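Local coordinates for Serine/threonine protein phosphatase Stp1 (Streptococcus agalactiae, PDB 2PK0), which removes phosphate from phosphorylated serine and threonine residues, being a magnesium-binding phosphatase of the PP2C family that probably acts in bacterial signalling, at residues 9-14 with 221-226; 32-37 with 62-67; 116-121 with 182-187; 124-129 with 136-141; 191-196 with 240-245. All blocks are in the same frame, centred on the assembly; numbering follows the deposited sequence.

Contact 1: residues 9-14 with 221-226; sequences SLLTDI and KNQDLI
Ser-9 OG is gripped by two partners, both from helix 218-231: Asp-219 OD1 through a hydrogen bond and Asn-222 ND2 through a weak one. The weak bond is long at 3.4 Å between Asn-222 ND2 and Ser-9 OG, yet nearly straight, with 176° at the hydrogen. Ser-9 presents its hydroxyl anti to the backbone N. Strand 6-13 is an edge strand of one sheet of the PP2C beta sandwich, and the helix runs over it at a crossing angle of only -25°, the short axes 8.9 Å apart. Being alternate residues of a strand, 9, 11 and 13 all direct their side chains at the helix. Leu-11 lays CB against the Asn-222 amide, 3.8 Å from Asn-222 CG. Its CD2 branch reaches further, to 3.6 Å from the main-chain Asn-222 O and 3.7 Å from Ile-226 CG1. Gln-223, bent at chi2 (47°), crosses Leu-11 obliquely and brings NE2 to the same CD2. One helical turn on from Asn-222, Ile-226 meets Asp-13 at about a right angle, its CD1 against Asp-13 CG (3.6 Å) and OD1; Asp-13 OD2 accepts from Gly-15 N and weakly from Asn-230 ND2.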
# COMPACT_ATOMS: atom_id res chain seq x y z
N SER A 9 12.20 -1.49 -5.49
CA SER A 9 12.16 -2.95 -5.38
C SER A 9 10.76 -3.47 -5.01
O SER A 9 10.20 -3.06 -3.99
CB SER A 9 13.17 -3.41 -4.33
OG SER A 9 13.30 -4.81 -4.28
N LEU A 10 10.21 -4.38 -5.83
CA LEU A 10 8.88 -4.95 -5.58
C LEU A 10 9.00 -6.43 -5.20
O LEU A 10 9.78 -7.14 -5.80
CB LEU A 10 7.99 -4.82 -6.82
CG LEU A 10 7.73 -3.46 -7.48
CD1 LEU A 10 6.76 -3.65 -8.59
CD2 LEU A 10 7.18 -2.42 -6.54
N LEU A 11 8.23 -6.88 -4.22
CA LEU A 11 8.20 -8.30 -3.88
C LEU A 11 6.85 -8.69 -3.31
O LEU A 11 6.28 -7.95 -2.48
CB LEU A 11 9.31 -8.69 -2.86
CG LEU A 11 9.51 -10.20 -2.57
CD1 LEU A 11 9.84 -10.99 -3.86
CD2 LEU A 11 10.56 -10.49 -1.53
N THR A 12 6.34 -9.84 -3.73
CA THR A 12 5.18 -10.41 -3.06
C THR A 12 5.46 -11.85 -2.63
O THR A 12 6.23 -12.55 -3.27
CB THR A 12 3.88 -10.34 -3.91
OG1 THR A 12 2.79 -10.79 -3.11
CG2 THR A 12 3.97 -11.23 -5.16
N ASP A 13 4.84 -12.25 -1.52
CA ASP A 13 4.95 -13.61 -0.99
C ASP A 13 3.61 -14.07 -0.45
O ASP A 13 2.86 -13.30 0.15
CB ASP A 13 6.00 -13.70 0.11
CG ASP A 13 6.37 -15.14 0.43
OD1 ASP A 13 7.34 -15.65 -0.17
OD2 ASP A 13 5.69 -15.79 1.24
N ILE A 14 3.34 -15.36 -0.64
CA ILE A 14 2.06 -15.93 -0.28
C ILE A 14 1.90 -15.99 1.23
O ILE A 14 0.81 -15.76 1.74
CB ILE A 14 1.85 -17.32 -1.00
CG1 ILE A 14 0.39 -17.78 -0.95
CG2 ILE A 14 2.78 -18.42 -0.47
CD1 ILE A 14 0.13 -18.90 -1.92
N LYS A 221 17.27 -7.01 0.72
CA LYS A 221 16.61 -6.50 1.91
C LYS A 221 15.11 -6.81 1.89
O LYS A 221 14.54 -7.17 2.92
CB LYS A 221 16.82 -4.99 2.05
CG LYS A 221 18.18 -4.58 2.62
CD LYS A 221 18.58 -3.20 2.10
CE LYS A 221 19.80 -2.65 2.82
NZ LYS A 221 19.92 -1.19 2.56
N ASN A 222 14.50 -6.70 0.71
CA ASN A 222 13.09 -7.00 0.55
C ASN A 222 12.84 -8.48 0.79
O ASN A 222 11.85 -8.84 1.41
CB ASN A 222 12.64 -6.60 -0.86
CG ASN A 222 11.22 -6.02 -0.89
OD1 ASN A 222 10.40 -6.27 -0.00
ND2 ASN A 222 10.94 -5.24 -1.93
N GLN A 223 13.77 -9.31 0.32
CA GLN A 223 13.73 -10.76 0.57
C GLN A 223 13.85 -11.06 2.06
O GLN A 223 13.13 -11.91 2.58
CB GLN A 223 14.81 -11.49 -0.24
CG GLN A 223 14.70 -13.02 -0.24
CD GLN A 223 13.28 -13.51 -0.52
OE1 GLN A 223 12.59 -14.02 0.39
NE2 GLN A 223 12.83 -13.34 -1.77
N ASP A 224 14.72 -10.33 2.75
CA ASP A 224 14.88 -10.48 4.20
C ASP A 224 13.65 -10.06 4.99
O ASP A 224 13.40 -10.60 6.05
CB ASP A 224 16.06 -9.64 4.70
CG ASP A 224 17.40 -10.24 4.36
OD1 ASP A 224 17.45 -11.37 3.85
OD2 ASP A 224 18.41 -9.58 4.64
N LEU A 225 12.91 -9.10 4.47
CA LEU A 225 11.68 -8.64 5.10
C LEU A 225 10.59 -9.71 5.07
O LEU A 225 9.90 -9.91 6.07
CB LEU A 225 11.17 -7.37 4.41
CG LEU A 225 11.84 -6.03 4.72
CD1 LEU A 225 11.17 -4.91 3.93
CD2 LEU A 225 11.77 -5.71 6.19
N ILE A 226 10.45 -10.41 3.94
CA ILE A 226 9.38 -11.40 3.86
C ILE A 226 9.76 -12.71 4.56
O ILE A 226 8.89 -13.40 5.11
CB ILE A 226 8.79 -11.60 2.41
CG1 ILE A 226 9.74 -12.39 1.52
CG2 ILE A 226 8.45 -10.25 1.75
CD1 ILE A 226 9.52 -13.87 1.54

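Contact 2: residues 32-37 with 62-67; sequences AGVPLI and SDWAET
One hydrogen bond crosses between the segments: Trp-64 NE1 donates to Val-34 O over 3.0 Å. The acceptor sits in the indole plane, only 5° out of it, and the donor lies in the carbonyl plane, although the angle at the hydrogen is a modest 147°. Further hydrogen bonds lie within 62-67. There Trp-64 O receives both Thr-67 N, closing a type I beta turn, and Thr-67 OG1 at 3.0 Å, which comes in on a lone pair. Asn-30 ties the two sides together from outside, its OD1 accepting from Val-34 N and its ND2 bonding to Thr-67 OG1.

The CH-pi contact uses a face of the same indole. Leu-36 CB stands 3.6 Å from the centroid of the five-membered ring of Trp-64, 16° off the normal. The contact joins the C-terminal part of helix 48-64 to strand 35-43, in the layer of the PP2C sandwich where helices 48-64 and 72-96 pack on one face of the second sheet.

Apolar contacts fill in round the ring. Leu-36, with CG anti to the backbone N, sends CD2 across the indole to 3.6 Å from Trp-64 CG, so two of its carbons bear on the ring system. Val-34 comes in at about a right angle instead, CG1 being 3.8 Å from Trp-64 CZ2 on the benzene part. Trp-64 itself holds CG anti to its backbone N, reaching from helix to strand. Trp-78 of helix 72-96 meets it edge-to-face, and Ile-75 of that helix touches both Trp-64 and Val-34.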
# COMPACT_ATOMS: atom_id res chain seq x y z
N ALA A 32 5.49 11.25 -19.28
CA ALA A 32 6.44 12.26 -18.84
C ALA A 32 7.53 11.67 -17.92
O ALA A 32 8.32 12.40 -17.35
CB ALA A 32 5.71 13.40 -18.18
N GLY A 33 7.57 10.35 -17.78
CA GLY A 33 8.61 9.71 -17.01
C GLY A 33 8.27 9.52 -15.54
O GLY A 33 9.10 9.06 -14.76
N VAL A 34 7.04 9.86 -15.14
CA VAL A 34 6.70 9.81 -13.73
C VAL A 34 6.32 8.40 -13.30
O VAL A 34 5.31 7.88 -13.78
CB VAL A 34 5.55 10.78 -13.39
CG1 VAL A 34 5.35 10.88 -11.89
CG2 VAL A 34 5.85 12.14 -13.98
N PRO A 35 7.11 7.79 -12.38
CA PRO A 35 6.81 6.44 -11.93
C PRO A 35 5.61 6.41 -11.00
O PRO A 35 5.39 7.36 -10.25
CB PRO A 35 8.07 6.01 -11.15
CG PRO A 35 8.92 7.19 -11.02
CD PRO A 35 8.27 8.37 -11.69
N LEU A 36 4.85 5.31 -11.05
CA LEU A 36 3.76 5.09 -10.12
C LEU A 36 3.83 3.65 -9.63
O LEU A 36 4.04 2.73 -10.41
CB LEU A 36 2.42 5.35 -10.81
CG LEU A 36 1.14 5.14 -10.00
CD1 LEU A 36 0.81 6.34 -9.13
CD2 LEU A 36 0.01 4.86 -10.94
N ILE A 37 3.65 3.46 -8.33
CA ILE A 37 3.69 2.16 -7.70
C ILE A 37 2.33 1.95 -7.10
O ILE A 37 1.84 2.82 -6.38
CB ILE A 37 4.70 2.15 -6.57
CG1 ILE A 37 6.12 2.28 -7.11
CG2 ILE A 37 4.57 0.89 -5.74
CD1 ILE A 37 7.09 2.72 -6.08
N SER A 62 -2.45 0.90 -16.34
CA SER A 62 -2.60 0.97 -17.77
C SER A 62 -3.19 2.31 -18.19
O SER A 62 -2.89 2.77 -19.27
CB SER A 62 -3.46 -0.18 -18.27
OG SER A 62 -4.40 0.26 -19.21
N ASP A 63 -3.99 2.94 -17.34
CA ASP A 63 -4.52 4.24 -17.68
C ASP A 63 -3.44 5.26 -17.42
O ASP A 63 -3.26 6.18 -18.22
CB ASP A 63 -5.81 4.55 -16.91
CG ASP A 63 -6.41 5.92 -17.29
OD1 ASP A 63 -6.48 6.24 -18.49
OD2 ASP A 63 -6.80 6.69 -16.38
N TRP A 64 -2.69 5.06 -16.34
CA TRP A 64 -1.55 5.90 -15.95
C TRP A 64 -0.49 5.98 -17.03
O TRP A 64 0.11 7.03 -17.23
CB TRP A 64 -0.88 5.39 -14.65
CG TRP A 64 0.36 6.17 -14.24
CD1 TRP A 64 1.66 5.86 -14.51
CD2 TRP A 64 0.40 7.39 -13.48
NE1 TRP A 64 2.50 6.80 -13.98
CE2 TRP A 64 1.76 7.75 -13.34
CE3 TRP A 64 -0.59 8.21 -12.90
CZ2 TRP A 64 2.16 8.89 -12.64
CZ3 TRP A 64 -0.19 9.33 -12.21
CH2 TRP A 64 1.18 9.67 -12.08
N ALA A 65 -0.26 4.88 -17.72
CA ALA A 65 0.79 4.81 -18.72
C ALA A 65 0.49 5.72 -19.89
O ALA A 65 1.40 6.14 -20.60
CB ALA A 65 0.95 3.38 -19.20
N GLU A 66 -0.79 6.04 -20.09
CA GLU A 66 -1.19 6.86 -21.21
C GLU A 66 -1.19 8.34 -20.87
O GLU A 66 -1.29 9.18 -21.76
CB GLU A 66 -2.54 6.40 -21.75
CG GLU A 66 -2.54 4.97 -22.32
CD GLU A 66 -1.70 4.81 -23.60
OE1 GLU A 66 -1.56 5.79 -24.36
OE2 GLU A 66 -1.18 3.69 -23.84
N THR A 67 -1.06 8.67 -19.59
CA THR A 67 -1.12 10.06 -19.18
C THR A 67 0.15 10.83 -19.43
O THR A 67 1.20 10.26 -19.73
CB THR A 67 -1.44 10.22 -17.71
OG1 THR A 67 -0.26 10.03 -16.92
CG2 THR A 67 -2.54 9.27 -17.27

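Contact 3: residues 116-121 with 182-187; sequences IIFAHV and GVHLLE
Gly-182 lies over one face of the Phe-118 ring, its N 3.9 Å above the plane near the ring centre and its CA making a CH-pi contact. At the edge of that ring comes His-184, CD2 meeting Phe-118 CE2 at 3.6 Å. The two rings touch rim to rim, neither over the other, with planes just 7° apart. Phe-118 CG takes the position between backbone N and carbonyl carbon (chi1 66°), which swings the ring over the neighbouring strand, where glycine has no CB to meet it. The strands are antiparallel. Ile-116 with His-184 and Phe-118 with Gly-182 are hydrogen-bonded pairs, each bonded both ways, with Ile-116 N to His-184 O at 2.9 Å. On the opposite face, in the non-hydrogen-bonded pair between them, Ile-117 CD1 touches Val-183 CG2 at 3.9 Å; helix 72-96 packs on Ile-117 there. Ile-116 CG2 meets Leu-186 CD2 at 3.9 Å, where the strand has ended. Strand 180-185 is thus joined as the edge of the second sheet of the PP2C sandwich by main-chain bonds and carbon contacts. With no charged pair across these segments, their pairing probably depends little on the ionisation of His-184.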
# COMPACT_ATOMS: atom_id res chain seq x y z
N ILE A 116 6.91 12.61 -3.11
CA ILE A 116 5.92 11.59 -3.39
C ILE A 116 4.54 12.18 -3.11
O ILE A 116 4.39 13.08 -2.28
CB ILE A 116 6.09 10.32 -2.51
CG1 ILE A 116 6.24 10.69 -1.05
CG2 ILE A 116 7.30 9.53 -2.93
CD1 ILE A 116 5.82 9.61 -0.13
N ILE A 117 3.55 11.69 -3.85
CA ILE A 117 2.17 11.89 -3.47
C ILE A 117 1.45 10.53 -3.45
O ILE A 117 1.55 9.73 -4.39
CB ILE A 117 1.44 12.93 -4.36
CG1 ILE A 117 -0.04 13.04 -3.95
CG2 ILE A 117 1.58 12.57 -5.82
CD1 ILE A 117 -0.74 14.29 -4.44
N PHE A 118 0.75 10.25 -2.36
CA PHE A 118 0.04 9.01 -2.28
C PHE A 118 -1.46 9.16 -2.12
O PHE A 118 -1.94 10.15 -1.60
CB PHE A 118 0.64 8.12 -1.17
CG PHE A 118 0.45 8.66 0.23
CD1 PHE A 118 -0.72 8.41 0.95
CD2 PHE A 118 1.47 9.36 0.85
CE1 PHE A 118 -0.89 8.88 2.24
CE2 PHE A 118 1.31 9.84 2.16
CZ PHE A 118 0.14 9.60 2.85
N ALA A 119 -2.18 8.13 -2.56
CA ALA A 119 -3.57 7.91 -2.21
C ALA A 119 -3.64 6.60 -1.44
O ALA A 119 -2.96 5.64 -1.80
CB ALA A 119 -4.42 7.82 -3.46
N HIS A 120 -4.48 6.54 -0.40
CA HIS A 120 -4.49 5.42 0.56
C HIS A 120 -5.91 5.05 1.01
O HIS A 120 -6.66 5.92 1.40
CB HIS A 120 -3.61 5.78 1.76
CG HIS A 120 -4.02 5.13 3.04
ND1 HIS A 120 -3.91 3.77 3.26
CD2 HIS A 120 -4.50 5.66 4.19
CE1 HIS A 120 -4.31 3.50 4.49
NE2 HIS A 120 -4.68 4.62 5.07
N VAL A 121 -6.25 3.77 0.93
CA VAL A 121 -7.57 3.24 1.25
C VAL A 121 -7.39 1.86 1.89
O VAL A 121 -6.90 0.96 1.23
CB VAL A 121 -8.42 2.97 -0.03
CG1 VAL A 121 -9.79 2.35 0.33
CG2 VAL A 121 -8.64 4.23 -0.84
N GLY A 182 -1.50 12.44 0.60
CA GLY A 182 -0.39 13.12 1.26
C GLY A 182 0.81 13.39 0.37
O GLY A 182 1.23 12.53 -0.41
N VAL A 183 1.37 14.59 0.47
CA VAL A 183 2.60 14.91 -0.23
C VAL A 183 3.73 14.94 0.78
O VAL A 183 3.59 15.54 1.85
CB VAL A 183 2.51 16.24 -0.97
CG1 VAL A 183 3.71 16.45 -1.87
CG2 VAL A 183 1.26 16.28 -1.81
N HIS A 184 4.84 14.26 0.47
CA HIS A 184 6.01 14.26 1.34
C HIS A 184 7.30 14.38 0.57
O HIS A 184 7.39 13.95 -0.58
CB HIS A 184 6.06 12.98 2.16
CG HIS A 184 4.94 12.86 3.14
ND1 HIS A 184 5.04 13.30 4.44
CD2 HIS A 184 3.68 12.38 2.99
CE1 HIS A 184 3.89 13.08 5.06
NE2 HIS A 184 3.05 12.53 4.20
N LEU A 185 8.31 14.93 1.23
CA LEU A 185 9.64 15.06 0.66
C LEU A 185 10.49 13.86 1.05
O LEU A 185 10.53 13.47 2.21
CB LEU A 185 10.28 16.33 1.19
CG LEU A 185 11.66 16.73 0.64
CD1 LEU A 185 11.62 16.87 -0.87
CD2 LEU A 185 12.09 18.03 1.28
N LEU A 186 11.18 13.26 0.09
CA LEU A 186 12.14 12.20 0.40
C LEU A 186 13.56 12.76 0.44
O LEU A 186 14.00 13.43 -0.50
CB LEU A 186 12.04 11.06 -0.62
CG LEU A 186 11.26 9.77 -0.29
CD1 LEU A 186 10.00 10.02 0.54
CD2 LEU A 186 10.92 8.99 -1.57
N GLU A 187 14.28 12.49 1.53
CA GLU A 187 15.67 12.92 1.69
C GLU A 187 16.65 11.85 1.22
O GLU A 187 16.27 10.69 1.07
CB GLU A 187 15.93 13.30 3.15
CG GLU A 187 15.71 14.78 3.44
CD GLU A 187 15.17 15.05 4.83
OE1 GLU A 187 15.90 14.81 5.83
OE2 GLU A 187 14.01 15.50 4.91

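Contact 4: residues 124-129 with 136-141; sequences SRIGIV and LLTSDH
A beta hairpin, strands 125-130 and 133-136, opens here into the loop that runs on past Asp-140, in the sheet of the PP2C sandwich that also holds strand 191-195. Arg-125, extended from CG to NE, meets Asp-140 side-on with two nitrogens in a salt bridge: NE gives to OD1 at 3.1 Å and NH2 to OD2 at 3.0 Å. Both oxygens lie close to the guanidinium plane, but the carboxylate is turned 38° against it, so the N-H groups arrive from above the carboxylate plane. Thr-138 crosses Ile-126 at about a right angle. Its CG2 rests 3.9 Å from Ile-126 CB, while OG1, between backbone N and carbonyl carbon, takes a weak bond from Ile-126 N at 3.4 Å. Phe-118 of the other sheet touches both side chains. Main-chain Leu-137 N gives to Ile-126 O at 3.0 Å, fixing the start of the loop beside the strand. Leu-137 then crosses Ile-126 and Ile-128 obliquely, CD1 lying 3.8 Å from Ile-128 CD1. Gly-127 and Leu-136 form a non-hydrogen-bonded pair, and Leu-136 swings its tip along the strand until CD1 is 3.9 Å from Arg-125 CD.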
# COMPACT_ATOMS: atom_id res chain seq x y z
N SER A 124 -3.45 -1.16 4.46
CA SER A 124 -2.10 -1.20 3.93
C SER A 124 -1.36 0.04 4.44
O SER A 124 -1.97 1.00 4.92
CB SER A 124 -2.13 -1.25 2.41
OG SER A 124 -2.59 -2.49 1.94
N ARG A 125 -0.04 0.03 4.40
CA ARG A 125 0.69 1.12 5.03
C ARG A 125 1.78 1.68 4.16
O ARG A 125 2.27 1.02 3.23
CB ARG A 125 1.29 0.66 6.34
CG ARG A 125 0.28 0.23 7.33
CD ARG A 125 0.82 0.35 8.69
NE ARG A 125 -0.18 -0.02 9.66
CZ ARG A 125 0.13 -0.49 10.86
NH1 ARG A 125 1.40 -0.62 11.18
NH2 ARG A 125 -0.84 -0.84 11.71
N ILE A 126 2.14 2.93 4.47
CA ILE A 126 3.26 3.63 3.87
C ILE A 126 4.08 4.26 4.99
O ILE A 126 3.52 4.95 5.87
CB ILE A 126 2.80 4.75 2.95
CG1 ILE A 126 1.94 4.19 1.82
CG2 ILE A 126 3.98 5.51 2.39
CD1 ILE A 126 1.28 5.27 1.02
N GLY A 127 5.39 4.02 4.96
CA GLY A 127 6.27 4.64 5.92
C GLY A 127 7.58 5.14 5.33
O GLY A 127 7.95 4.76 4.22
N ILE A 128 8.27 5.98 6.07
CA ILE A 128 9.60 6.39 5.67
C ILE A 128 10.56 5.94 6.75
O ILE A 128 10.29 6.10 7.93
CB ILE A 128 9.72 7.93 5.48
CG1 ILE A 128 8.99 8.37 4.21
CG2 ILE A 128 11.19 8.38 5.39
CD1 ILE A 128 8.75 9.83 4.19
N VAL A 129 11.66 5.34 6.32
CA VAL A 129 12.76 5.05 7.24
C VAL A 129 13.91 6.04 7.03
O VAL A 129 14.49 6.12 5.95
CB VAL A 129 13.21 3.59 7.08
CG1 VAL A 129 14.48 3.31 7.90
CG2 VAL A 129 12.06 2.67 7.46
N LEU A 136 5.55 6.48 10.38
CA LEU A 136 4.28 6.09 9.77
C LEU A 136 3.58 7.28 9.11
O LEU A 136 3.45 8.34 9.71
CB LEU A 136 3.37 5.45 10.82
CG LEU A 136 1.95 5.06 10.42
CD1 LEU A 136 1.90 4.03 9.28
CD2 LEU A 136 1.17 4.57 11.63
N LEU A 137 3.15 7.10 7.87
CA LEU A 137 2.51 8.18 7.10
C LEU A 137 0.99 8.05 6.94
O LEU A 137 0.32 9.05 6.74
CB LEU A 137 3.14 8.30 5.70
CG LEU A 137 4.61 8.69 5.64
CD1 LEU A 137 5.01 9.06 4.20
CD2 LEU A 137 4.91 9.83 6.63
N THR A 138 0.46 6.83 6.99
CA THR A 138 -0.95 6.56 6.76
C THR A 138 -1.62 6.14 8.05
O THR A 138 -0.97 5.78 9.01
CB THR A 138 -1.17 5.42 5.76
OG1 THR A 138 -0.44 4.27 6.20
CG2 THR A 138 -0.68 5.81 4.38
N SER A 139 -2.94 6.18 8.07
CA SER A 139 -3.67 5.73 9.23
C SER A 139 -4.59 4.62 8.76
O SER A 139 -5.26 4.78 7.75
CB SER A 139 -4.44 6.90 9.85
OG SER A 139 -5.22 6.46 10.96
N ASP A 140 -4.58 3.49 9.47
CA ASP A 140 -5.36 2.33 9.09
C ASP A 140 -6.85 2.71 9.07
O ASP A 140 -7.33 3.34 10.01
CB ASP A 140 -5.14 1.17 10.08
CG ASP A 140 -3.83 0.40 9.84
OD1 ASP A 140 -3.06 0.78 8.94
OD2 ASP A 140 -3.56 -0.60 10.56
N HIS A 141 -7.57 2.38 8.01
CA HIS A 141 -9.02 2.55 8.05
C HIS A 141 -9.63 1.34 8.70
O HIS A 141 -10.03 0.40 8.03
CB HIS A 141 -9.59 2.82 6.67
CG HIS A 141 -9.05 4.06 6.05
ND1 HIS A 141 -8.71 4.14 4.72
CD2 HIS A 141 -8.74 5.26 6.59
CE1 HIS A 141 -8.22 5.34 4.46
NE2 HIS A 141 -8.23 6.04 5.58

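Contact 5: residues 191-196 with 240-245; sequences YLVVNS and VALVYV
Strands 191-195 and 238-245 run antiparallel, 170° between their short axes, with five residue pairs in register and four hydrogen bonds. Leu-192 exchanges both bonds with Val-243 and Val-194 both with Ala-241, the latter pair being bonded by Val-194 N to Ala-241 O at 2.8 Å and by Ala-241 N to Val-194 O at 2.7 Å.

On one face, Leu-192 and Val-243 lie side by side and point the same way, CB to CB 3.8 Å. Val-194 CB meets Ala-241 CB at 3.9 Å in the next hydrogen-bonded pair. This face looks into the PP2C sandwich, where Ile-37, Leu-39 and Val-109 of the second sheet pack on it. The other face carries the tyrosines and is covered by helix 218-231, with Leu-218 touching both rings. Tyr-191 CG is anti to the carbonyl carbon and Tyr-244 CG anti to the backbone N, which brings the rings together obliquely, planes 35° apart. Tyr-244 CD1 lies over one face of Tyr-191, toward its rim, and is 3.5 Å from Tyr-191 CE1. Further along, Val-193 and Leu-242 run alongside each other, Val-193 CG2 being 3.8 Å from Leu-242 CD2. Asn-195 offers Val-240 CG2 its CB at 4.2 Å.

The pairing satisfies main-chain N-H and C=O groups between largely apolar, mostly buried side chains. The paired strands also lead to the metal site, and probably help to position it: Asp-197, just after the first, and Asp-236, just before the second, bind magnesium together with Asp-41.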
# COMPACT_ATOMS: atom_id res chain seq x y z
N TYR A 191 14.22 5.45 2.94
CA TYR A 191 13.57 4.31 2.33
C TYR A 191 12.08 4.55 2.46
O TYR A 191 11.57 4.69 3.57
CB TYR A 191 13.89 3.00 3.06
CG TYR A 191 15.34 2.55 3.02
CD1 TYR A 191 15.80 1.70 2.03
CD2 TYR A 191 16.24 2.95 4.00
CE1 TYR A 191 17.11 1.28 1.99
CE2 TYR A 191 17.56 2.53 3.97
CZ TYR A 191 17.99 1.71 2.96
OH TYR A 191 19.30 1.30 2.92
N LEU A 192 11.39 4.66 1.33
CA LEU A 192 9.94 4.59 1.34
C LEU A 192 9.60 3.12 1.49
O LEU A 192 10.18 2.28 0.79
CB LEU A 192 9.33 5.10 0.03
CG LEU A 192 7.80 5.27 0.05
CD1 LEU A 192 7.37 6.27 1.11
CD2 LEU A 192 7.30 5.67 -1.31
N VAL A 193 8.68 2.80 2.40
CA VAL A 193 8.26 1.44 2.60
C VAL A 193 6.75 1.32 2.40
O VAL A 193 5.96 1.78 3.21
CB VAL A 193 8.64 0.93 4.00
CG1 VAL A 193 8.29 -0.58 4.16
CG2 VAL A 193 10.11 1.15 4.28
N VAL A 194 6.35 0.73 1.29
CA VAL A 194 4.93 0.53 1.04
C VAL A 194 4.61 -0.95 1.25
O VAL A 194 5.23 -1.81 0.63
CB VAL A 194 4.57 0.96 -0.41
CG1 VAL A 194 3.08 0.86 -0.62
CG2 VAL A 194 5.04 2.38 -0.69
N ASN A 195 3.67 -1.25 2.13
CA ASN A 195 3.35 -2.65 2.42
C ASN A 195 1.87 -2.99 2.75
O ASN A 195 1.08 -2.13 3.17
CB ASN A 195 4.26 -3.19 3.52
CG ASN A 195 4.06 -2.49 4.82
OD1 ASN A 195 3.28 -2.93 5.65
ND2 ASN A 195 4.74 -1.38 5.00
N SER A 196 1.52 -4.26 2.57
CA SER A 196 0.20 -4.76 2.96
C SER A 196 0.36 -5.17 4.40
O SER A 196 1.49 -5.23 4.89
CB SER A 196 -0.19 -5.96 2.11
OG SER A 196 0.74 -7.01 2.27
N VAL A 240 5.49 -6.00 -0.49
CA VAL A 240 6.26 -4.80 -0.14
C VAL A 240 6.84 -4.09 -1.36
O VAL A 240 7.42 -4.73 -2.25
CB VAL A 240 7.43 -5.12 0.87
CG1 VAL A 240 8.01 -3.85 1.44
CG2 VAL A 240 6.97 -6.00 2.01
N ALA A 241 6.66 -2.77 -1.43
CA ALA A 241 7.45 -1.94 -2.33
C ALA A 241 8.44 -1.12 -1.53
O ALA A 241 8.07 -0.42 -0.57
CB ALA A 241 6.57 -1.02 -3.12
N LEU A 242 9.71 -1.18 -1.91
CA LEU A 242 10.73 -0.36 -1.27
C LEU A 242 11.30 0.59 -2.28
O LEU A 242 11.59 0.18 -3.40
CB LEU A 242 11.86 -1.20 -0.71
CG LEU A 242 11.60 -2.12 0.48
CD1 LEU A 242 12.78 -3.06 0.59
CD2 LEU A 242 11.44 -1.32 1.75
N VAL A 243 11.45 1.86 -1.89
CA VAL A 243 12.14 2.86 -2.69
C VAL A 243 13.31 3.44 -1.88
O VAL A 243 13.11 3.97 -0.80
CB VAL A 243 11.21 4.02 -3.11
CG1 VAL A 243 11.89 4.91 -4.15
CG2 VAL A 243 9.86 3.50 -3.62
N TYR A 244 14.53 3.32 -2.40
CA TYR A 244 15.72 3.90 -1.76
C TYR A 244 16.18 5.16 -2.51
O TYR A 244 16.26 5.16 -3.73
CB TYR A 244 16.85 2.86 -1.72
CG TYR A 244 18.17 3.43 -1.24
CD1 TYR A 244 18.32 3.90 0.07
CD2 TYR A 244 19.27 3.50 -2.09
CE1 TYR A 244 19.51 4.41 0.51
CE2 TYR A 244 20.46 4.02 -1.65
CZ TYR A 244 20.57 4.48 -0.36
OH TYR A 244 21.76 5.00 0.08
N VAL A 245 16.49 6.22 -1.77
CA VAL A 245 16.85 7.50 -2.39
C VAL A 245 18.35 7.67 -2.43
O VAL A 245 18.98 7.93 -1.40
CB VAL A 245 16.22 8.68 -1.64
CG1 VAL A 245 16.48 9.97 -2.34
CG2 VAL A 245 14.73 8.47 -1.50

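Overall arrangement
Contacts 1, 4 and 5 share one sheet of the sandwich, contacts 2 and 3 the other. Contact 5 sits in the middle of the first: Ser-9 N lies 2.7 Å from Leu-242 O toward contact 1, and Arg-125 N lies 2.7 Å from Asn-195 O toward contact 4. The sheets meet where Ile-37 CD1 of contact 2 is 3.8 Å from Val-243 CG2 of contact 5, and where Phe-118 CG of contact 3 is 3.6 Å from Ile-126 CD1 of contact 4. Contacts 1 and 2 have centres about 24 Å apart yet touch, Leu-10 CD2 being 4.3 Å from Ile-37 CG2. The side chains of Ser-124, Asn-195 and Asp-13 lie about 7, 9 and 12 Å from a magnesium ion.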